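Local coordinates for SCO1/SenC family lipoprotein (Bacillus anthracis, PDB 4HDE), which probably acts in copper delivery to cytochrome c oxidase, as related SCO1/SenC proteins of the thioredoxin superfamily do, at residues E65-Q70 against D160-M165; V34-F39 against T135-I140. All coordinates share one frame; numbering follows the deposited sequence.

Contact 1 (E65-Q70 against D160-M165)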
# COMPACT_ATOMS: atom_id res chain seq x y z
N GLU A 65 18.84 -3.66 -4.03
CA GLU A 65 18.88 -3.96 -5.46
C GLU A 65 18.95 -2.70 -6.33
O GLU A 65 18.98 -2.79 -7.56
CB GLU A 65 17.66 -4.78 -5.87
CG GLU A 65 17.59 -6.17 -5.24
CD GLU A 65 18.34 -7.21 -6.03
OE1 GLU A 65 19.10 -6.84 -6.95
OE2 GLU A 65 18.17 -8.42 -5.74
N LYS A 66 18.94 -1.53 -5.70
CA LYS A 66 18.97 -0.24 -6.42
C LYS A 66 17.71 -0.03 -7.26
O LYS A 66 17.73 0.68 -8.27
CB LYS A 66 20.25 -0.09 -7.24
CG LYS A 66 21.52 -0.15 -6.39
CD LYS A 66 22.76 0.15 -7.21
CE LYS A 66 24.03 -0.07 -6.40
NZ LYS A 66 25.27 0.13 -7.21
N LEU A 67 16.62 -0.65 -6.82
CA LEU A 67 15.33 -0.42 -7.43
C LEU A 67 14.73 0.83 -6.81
O LEU A 67 14.74 1.00 -5.60
CB LEU A 67 14.40 -1.61 -7.21
CG LEU A 67 14.77 -2.84 -8.05
CD1 LEU A 67 14.14 -4.10 -7.47
CD2 LEU A 67 14.38 -2.65 -9.51
N ASP A 68 14.23 1.69 -7.68
CA ASP A 68 13.64 2.95 -7.29
C ASP A 68 12.14 2.75 -7.34
O ASP A 68 11.55 2.77 -8.43
CB ASP A 68 14.07 4.02 -8.28
CG ASP A 68 13.69 5.42 -7.86
OD1 ASP A 68 12.91 5.57 -6.90
OD2 ASP A 68 14.19 6.37 -8.49
N VAL A 69 11.52 2.54 -6.18
CA VAL A 69 10.10 2.26 -6.10
C VAL A 69 9.49 3.03 -4.93
O VAL A 69 10.20 3.52 -4.05
CB VAL A 69 9.83 0.76 -5.93
CG1 VAL A 69 10.41 -0.02 -7.12
CG2 VAL A 69 10.44 0.26 -4.63
N GLN A 70 8.16 3.12 -4.93
CA GLN A 70 7.41 3.77 -3.85
C GLN A 70 6.53 2.76 -3.14
O GLN A 70 6.10 1.76 -3.71
CB GLN A 70 6.51 4.87 -4.41
CG GLN A 70 7.27 6.00 -5.08
CD GLN A 70 8.06 6.84 -4.10
OE1 GLN A 70 7.57 7.18 -3.02
NE2 GLN A 70 9.29 7.18 -4.47
N ASP A 160 9.97 -13.04 -6.03
CA ASP A 160 9.03 -12.81 -7.13
C ASP A 160 8.77 -11.32 -7.33
O ASP A 160 8.77 -10.82 -8.45
CB ASP A 160 7.68 -13.49 -6.84
CG ASP A 160 7.67 -14.98 -7.15
OD1 ASP A 160 8.73 -15.56 -7.45
OD2 ASP A 160 6.58 -15.59 -7.05
N ILE A 161 8.51 -10.62 -6.23
CA ILE A 161 8.23 -9.19 -6.30
C ILE A 161 9.42 -8.42 -6.84
O ILE A 161 9.27 -7.58 -7.74
CB ILE A 161 7.80 -8.63 -4.93
CG1 ILE A 161 6.57 -9.40 -4.41
CG2 ILE A 161 7.50 -7.14 -5.06
CD1 ILE A 161 6.16 -9.04 -3.00
N ILE A 162 10.61 -8.72 -6.33
CA ILE A 162 11.83 -8.09 -6.81
C ILE A 162 12.03 -8.34 -8.31
O ILE A 162 12.37 -7.42 -9.07
CB ILE A 162 13.05 -8.59 -6.01
CG1 ILE A 162 13.01 -8.06 -4.58
CG2 ILE A 162 14.35 -8.19 -6.69
CD1 ILE A 162 13.18 -6.55 -4.47
N ARG A 163 11.82 -9.58 -8.74
CA ARG A 163 11.92 -9.95 -10.16
C ARG A 163 10.98 -9.09 -11.01
O ARG A 163 11.37 -8.56 -12.06
CB ARG A 163 11.59 -11.44 -10.33
CG ARG A 163 11.43 -11.94 -11.77
CD ARG A 163 10.59 -13.22 -11.83
NE ARG A 163 9.23 -12.98 -11.36
CZ ARG A 163 8.40 -13.92 -10.90
NH1 ARG A 163 7.19 -13.58 -10.48
NH2 ARG A 163 8.80 -15.18 -10.85
N ASP A 164 9.74 -8.98 -10.56
CA ASP A 164 8.75 -8.20 -11.29
C ASP A 164 9.10 -6.70 -11.34
O ASP A 164 8.91 -6.04 -12.37
CB ASP A 164 7.35 -8.43 -10.71
CG ASP A 164 6.86 -9.87 -10.90
OD1 ASP A 164 7.38 -10.58 -11.79
OD2 ASP A 164 5.93 -10.29 -10.17
N MSE A 165 9.60 -6.17 -10.23
CA MSE A 165 10.09 -4.79 -10.21
C MSE A 165 11.21 -4.60 -11.22
O MSE A 165 11.26 -3.58 -11.91
CB MSE A 165 10.59 -4.42 -8.82
CG MSE A 165 9.51 -4.20 -7.80
SE MSE A 165 10.29 -4.10 -6.03
CE MSE A 165 8.74 -3.42 -5.10
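Leu67 reaches across to Met165 and Ile162, joining the loop that follows helix 48-64 to helix 158-169 in a thioredoxin-like fold. Lys66, with positive phi, closes the first helix in a Schellman motif and turns the chain toward strand 70-75. The tight part is apolar. Leu67 CD1 rests 3.8 Å from Met165 CB and 4.0 Å from Ile162 CD1, and lies almost as close to the selenium of Met165, a selenomethionine. The other branch, CD2, lies against the carbonyl of Met165. Beyond CG the Met165 chain is extended (chi3 167°), which carries CE inward to Val69, where Met165 CE stands 4.1 Å from Val69 CG2; the two side chains cross at about a right angle. Further in, Met165 also packs on Val36 and Leu139 of the central sheet. Toward solvent the contact thins to Glu65, whose chain bends at chi2 (-87°) and passes over one branch of Ile162. Its carboxylate is divided between two kinds of neighbour: OE1 forms a salt bridge with Lys166, one residue beyond Met165, while Glu65 OE2 lies 3.9 Å from Ile162 CG2.

Contact 2 (V34-F39 against T135-I140)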
# COMPACT_ATOMS: atom_id res chain seq x y z
N VAL A 34 7.00 3.23 -10.18
CA VAL A 34 6.58 1.89 -9.82
C VAL A 34 6.28 1.93 -8.33
O VAL A 34 7.08 2.45 -7.54
CB VAL A 34 7.71 0.87 -10.11
CG1 VAL A 34 7.36 -0.53 -9.59
CG2 VAL A 34 8.00 0.83 -11.61
N TRP A 35 5.12 1.43 -7.94
CA TRP A 35 4.77 1.44 -6.53
C TRP A 35 4.03 0.20 -6.07
O TRP A 35 3.48 -0.56 -6.85
CB TRP A 35 4.03 2.73 -6.14
CG TRP A 35 2.77 3.09 -6.89
CD1 TRP A 35 2.67 3.51 -8.18
CD2 TRP A 35 1.44 3.15 -6.35
NE1 TRP A 35 1.36 3.82 -8.49
CE2 TRP A 35 0.59 3.60 -7.38
CE3 TRP A 35 0.89 2.86 -5.10
CZ2 TRP A 35 -0.79 3.76 -7.20
CZ3 TRP A 35 -0.49 3.03 -4.92
CH2 TRP A 35 -1.30 3.47 -5.96
N VAL A 36 4.10 -0.01 -4.76
CA VAL A 36 3.46 -1.15 -4.12
C VAL A 36 2.47 -0.63 -3.10
O VAL A 36 2.80 0.24 -2.30
CB VAL A 36 4.50 -2.03 -3.41
CG1 VAL A 36 3.84 -3.24 -2.79
CG2 VAL A 36 5.58 -2.46 -4.39
N ALA A 37 1.25 -1.16 -3.15
CA ALA A 37 0.17 -0.72 -2.27
C ALA A 37 -0.30 -1.83 -1.32
O ALA A 37 -0.34 -3.01 -1.70
CB ALA A 37 -1.00 -0.22 -3.09
N ASP A 38 -0.64 -1.44 -0.10
CA ASP A 38 -1.45 -2.30 0.76
C ASP A 38 -2.51 -1.48 1.51
O ASP A 38 -2.53 -0.25 1.43
CB ASP A 38 -0.57 -3.16 1.69
CG ASP A 38 0.10 -2.38 2.81
OD1 ASP A 38 0.11 -1.14 2.77
OD2 ASP A 38 0.65 -3.03 3.74
N PHE A 39 -3.38 -2.20 2.21
CA PHE A 39 -4.46 -1.63 3.02
C PHE A 39 -4.28 -2.09 4.45
O PHE A 39 -4.03 -3.27 4.69
CB PHE A 39 -5.82 -2.07 2.48
CG PHE A 39 -6.16 -1.47 1.14
CD1 PHE A 39 -6.95 -0.33 1.07
CD2 PHE A 39 -5.69 -2.03 -0.04
CE1 PHE A 39 -7.26 0.25 -0.15
CE2 PHE A 39 -6.00 -1.45 -1.27
CZ PHE A 39 -6.79 -0.31 -1.32
N THR A 135 -5.47 -8.41 2.44
CA THR A 135 -4.12 -8.52 2.99
C THR A 135 -3.04 -8.63 1.91
O THR A 135 -1.90 -9.00 2.19
CB THR A 135 -4.01 -9.74 3.92
OG1 THR A 135 -4.42 -10.91 3.21
CG2 THR A 135 -4.91 -9.57 5.15
N SER A 136 -3.39 -8.30 0.68
CA SER A 136 -2.42 -8.42 -0.42
C SER A 136 -1.51 -7.20 -0.53
O SER A 136 -1.83 -6.11 -0.04
CB SER A 136 -3.14 -8.59 -1.76
OG SER A 136 -3.90 -9.79 -1.78
N PHE A 137 -0.37 -7.40 -1.19
CA PHE A 137 0.43 -6.30 -1.71
C PHE A 137 0.16 -6.24 -3.22
O PHE A 137 0.09 -7.27 -3.88
CB PHE A 137 1.93 -6.56 -1.51
CG PHE A 137 2.40 -6.52 -0.07
CD1 PHE A 137 1.60 -6.04 0.97
CD2 PHE A 137 3.70 -6.95 0.22
CE1 PHE A 137 2.08 -6.03 2.28
CE2 PHE A 137 4.18 -6.93 1.52
CZ PHE A 137 3.38 -6.47 2.55
N TYR A 138 0.04 -5.03 -3.76
CA TYR A 138 -0.22 -4.83 -5.18
C TYR A 138 0.91 -4.05 -5.83
O TYR A 138 1.32 -3.01 -5.31
CB TYR A 138 -1.52 -4.05 -5.37
CG TYR A 138 -2.72 -4.72 -4.75
CD1 TYR A 138 -3.47 -5.65 -5.45
CD2 TYR A 138 -3.09 -4.43 -3.44
CE1 TYR A 138 -4.57 -6.26 -4.87
CE2 TYR A 138 -4.18 -5.04 -2.86
CZ TYR A 138 -4.91 -5.95 -3.57
OH TYR A 138 -6.00 -6.55 -2.98
N LEU A 139 1.39 -4.53 -6.97
CA LEU A 139 2.42 -3.85 -7.73
C LEU A 139 1.77 -3.06 -8.86
O LEU A 139 1.07 -3.64 -9.69
CB LEU A 139 3.43 -4.86 -8.29
CG LEU A 139 4.58 -4.28 -9.12
CD1 LEU A 139 5.47 -3.41 -8.26
CD2 LEU A 139 5.38 -5.42 -9.76
N ILE A 140 2.03 -1.76 -8.88
CA ILE A 140 1.45 -0.85 -9.86
C ILE A 140 2.56 -0.28 -10.73
O ILE A 140 3.61 0.12 -10.22
CB ILE A 140 0.66 0.29 -9.15
CG1 ILE A 140 -0.51 -0.30 -8.35
CG2 ILE A 140 0.11 1.28 -10.13
CD1 ILE A 140 -0.32 -0.27 -6.86
O HOH W 1 -3.81 -4.90 1.36
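Ile140 lies against one face of the Trp35 indole, and every side-chain carbon from CB outward comes within 4.2 Å of the ring. Ile140 CB sits 3.7 Å from Trp35 NE1. On the shorter branch Ile140 CG2 comes closer to Trp35 NE1, at 3.3 Å, and also meets CE2, whereas CG1 only skirts CE2. From CG1 a chi2 of 108°, far from a staggered value, sends Ile140 CD1 over the six-membered ring of Trp35, where it makes a CH-pi contact 3.7 Å from the ring centroid and 6° off the normal. Ile140 CD1 also lies 3.8 Å from Ala37 CB, so the tip touches both the indole and Ala37, two residues further along the same strand. Beneath these side chains run strands 35-40 and 136-140, an antiparallel pair within the mixed five-stranded sheet of the thioredoxin-like fold. Trp35 with Ile140 and Ala37 with Tyr138 are hydrogen-bonded pairs, each joined by two reciprocal backbone bonds. Past Tyr138 the ladder is continued by a water, which accepts from Phe39 N at 2.9 Å and donates to Ser136 O at 2.7 Å. Val36 and Leu139, a non-hydrogen-bonded pair, face helix 158-169 instead; Leu139 CD1 lies 3.7 Å from Val34 CG1. It also touches CG2 of Val36. Buried beside helix 48-64, Asp38 and Phe137 lie side by side and point the same way, the carboxylate and ring planes 69° apart. Asp38 OD1 is hydrogen-bonded to Ser73 OG, while Asp38 OD2 approaches Phe137 CE1 to 3.6 Å.

Contact 2 lies deep in the protein, its centre about 5 Å from that of the chain, whereas the centre of contact 1 is about 15 Å out and its outer side is open to solvent. Backbone hydrogen bonds set the register of the two strands in contact 2; contact 1 joins loop to helix through apolar packing, chiefly of side chains, and buries less than half the surface. The two touch at Gln70 and at Met165. Gln70, where the loop becomes strand, is probably bonded through N to Val34 O and through O to Val36 N, extending the sheet, while Met165 CE packs 3.4 Å from Val36 CG2, seating helix 158-169 on the sheet.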